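Local coordinates for predicted protein (Phaeodactylum tricornutum CCAP 1055/1, PDB 5Z5M) that probably catalyses the last two steps from 5-hydroxyisourate to (S)-allantoin, joining a hydroxyisourate hydrolase and an OHCU decarboxylase in one chain, at residues Ser45-Thr48 / Ile49-Ala53. Residues are numbered along the deposited sequence; the frame is centred on the assembly and turned at random.
Sequences SIET and ISQLA
Thr48 and Gln51 hold each other at the start of helix 49-61. Thr48 OG1 sits between its own backbone N and carbonyl carbon (chi1 62°), which aims it at the first turn, where it accepts a hydrogen bond from Gln51 N at 3.2 Å, nearly straight at 162°. With CG beside its own N and the chain extended beyond, Gln51 runs back past the threonine, Gln51 CG only 3.3 Å from Thr48 OG1, and delivers OE1 to the loop. There OE1 takes a weak bond from Thr48 N at 3.3 Å, which with the Gln51 N to Thr48 OG1 bond makes a capping box with Thr48 as N-cap. A stronger bond, from Glu47 N to Gln51 OE1 at 2.6 Å and almost head-on to the amide C=O, extends it one residue back, tying the loop after helix 30-38 to the new helix within the OHCU decarboxylase part of the chain. The short bond, helped by the weak one, probably fixes how the amide is turned. The Glu47 side chain lies alongside that of Gln51, pointing the same way, with the carboxylate and amide planes turned well apart. The first regular helical bond follows directly, Leu52 N to Thr48 O at 3.1 Å. Ile46 CG2, anti to its own N, lies over the Leu52 backbone, 3.6 Å from Leu52 N, and makes its apolar contact with Leu52 CB at 3.9 Å; Ile46 also touches Leu11 of helix 7-11. Ser50 OG is hydrogen-bonded to Asp279 and Asn277 of the transthyretin-family part, while Ile49 packs on Trp167 and Leu171.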
ATOM      1  N   SER A  45       4.050 -31.143  26.578  1.00 12.70           N
ATOM      2  CA  SER A  45       3.849 -30.826  25.167  1.00 19.88           C
ATOM      3  C   SER A  45       4.537 -29.520  24.744  1.00 18.81           C
ATOM      4  O   SER A  45       4.583 -29.195  23.555  1.00 20.24           O
ATOM      5  CB  SER A  45       2.354 -30.744  24.855  1.00 22.81           C
ATOM      6  OG  SER A  45       1.785 -29.574  25.413  1.00 41.90           O
ATOM      7  N   ILE A  46       5.071 -28.778  25.712  1.00 15.51           N
ATOM      8  CA  ILE A  46       5.749 -27.514  25.413  1.00 11.92           C
ATOM      9  C   ILE A  46       7.128 -27.753  24.814  1.00 16.69           C
ATOM     10  O   ILE A  46       8.002 -28.328  25.462  1.00 14.41           O
ATOM     11  CB  ILE A  46       5.901 -26.638  26.661  1.00 17.96           C
ATOM     12  CG1 ILE A  46       4.526 -26.276  27.223  1.00 16.47           C
ATOM     13  CG2 ILE A  46       6.691 -25.376  26.314  1.00  9.96           C
ATOM     14  CD1 ILE A  46       4.575 -25.580  28.575  1.00 15.38           C
ATOM     15  N   GLU A  47       7.329 -27.299  23.580  1.00 11.72           N
ATOM     16  CA  GLU A  47       8.556 -27.623  22.857  1.00 11.96           C
ATOM     17  C   GLU A  47       9.428 -26.405  22.559  1.00 17.00           C
ATOM     18  O   GLU A  47      10.623 -26.547  22.309  1.00 17.40           O
ATOM     19  CB  GLU A  47       8.217 -28.339  21.547  1.00 16.23           C
ATOM     20  CG  GLU A  47       7.558 -29.701  21.723  1.00 17.83           C
ATOM     21  CD  GLU A  47       7.374 -30.436  20.399  1.00 29.05           C
ATOM     22  OE1 GLU A  47       7.643 -29.835  19.337  1.00 33.23           O
ATOM     23  OE2 GLU A  47       6.961 -31.614  20.418  1.00 38.58           O
ATOM     24  N   THR A  48       8.835 -25.214  22.577  1.00 10.64           N
ATOM     25  CA  THR A  48       9.569 -24.002  22.216  1.00  9.73           C
ATOM     26  C   THR A  48       9.410 -22.910  23.272  1.00 16.13           C
ATOM     27  O   THR A  48       8.556 -23.001  24.154  1.00  9.70           O
ATOM     28  CB  THR A  48       9.099 -23.441  20.857  1.00 12.82           C
ATOM     29  OG1 THR A  48       7.715 -23.076  20.944  1.00 12.00           O
ATOM     30  CG2 THR A  48       9.291 -24.464  19.747  1.00 20.16           C
ATOM     31  N   ILE A  49      10.229 -21.869  23.182  1.00 15.74           N
ATOM     32  CA  ILE A  49      10.123 -20.783  24.144  1.00 10.00           C
ATOM     33  C   ILE A  49       8.815 -20.018  23.908  1.00  6.98           C
ATOM     34  O   ILE A  49       8.204 -19.516  24.856  1.00 11.29           O
ATOM     35  CB  ILE A  49      11.350 -19.840  24.082  1.00 13.60           C
ATOM     36  CG1 ILE A  49      11.318 -18.841  25.245  1.00 22.35           C
ATOM     37  CG2 ILE A  49      11.440 -19.137  22.740  1.00 17.25           C
ATOM     38  CD1 ILE A  49      12.544 -17.967  25.333  1.00 24.77           C
ATOM     39  N   SER A  50       8.358 -19.979  22.659  1.00  8.09           N
ATOM     40  CA  SER A  50       7.066 -19.373  22.337  1.00 10.97           C
ATOM     41  C   SER A  50       5.930 -20.060  23.079  1.00  9.21           C
ATOM     42  O   SER A  50       5.078 -19.408  23.684  1.00  6.61           O
ATOM     43  CB  SER A  50       6.791 -19.431  20.834  1.00 12.76           C
ATOM     44  OG  SER A  50       7.662 -18.580  20.122  1.00 17.70           O
ATOM     45  N   GLN A  51       5.920 -21.389  23.021  1.00  9.97           N
ATOM     46  CA  GLN A  51       4.881 -22.169  23.680  1.00  9.71           C
ATOM     47  C   GLN A  51       4.943 -22.020  25.198  1.00  6.89           C
ATOM     48  O   GLN A  51       3.912 -22.006  25.872  1.00  6.57           O
ATOM     49  CB  GLN A  51       4.998 -23.642  23.280  1.00 11.36           C
ATOM     50  CG  GLN A  51       4.615 -23.905  21.830  1.00 15.25           C
ATOM     51  CD  GLN A  51       4.955 -25.310  21.377  1.00 20.11           C
ATOM     52  OE1 GLN A  51       5.665 -26.040  22.063  1.00 15.23           O
ATOM     53  NE2 GLN A  51       4.452 -25.693  20.212  1.00 25.89           N
ATOM     54  N   LEU A  52       6.155 -21.912  25.727  1.00  6.62           N
ATOM     55  CA  LEU A  52       6.341 -21.731  27.159  1.00  8.64           C
ATOM     56  C   LEU A  52       5.751 -20.390  27.598  1.00  9.71           C
ATOM     57  O   LEU A  52       5.028 -20.311  28.593  1.00  8.02           O
ATOM     58  CB  LEU A  52       7.828 -21.820  27.521  1.00  6.80           C
ATOM     59  CG  LEU A  52       8.175 -21.457  28.966  1.00  7.51           C
ATOM     60  CD1 LEU A  52       7.404 -22.346  29.945  1.00 13.94           C
ATOM     61  CD2 LEU A  52       9.673 -21.558  29.190  1.00 13.99           C
ATOM     62  N   ALA A  53       6.044 -19.345  26.832  1.00  9.52           N
ATOM     63  CA  ALA A  53       5.506 -18.016  27.104  1.00 11.50           C
ATOM     64  C   ALA A  53       3.984 -18.009  27.009  1.00  9.80           C
ATOM     65  O   ALA A  53       3.308 -17.397  27.837  1.00  9.17           O
ATOM     66  CB  ALA A  53       6.098 -16.993  26.141  1.00  7.62           C
TER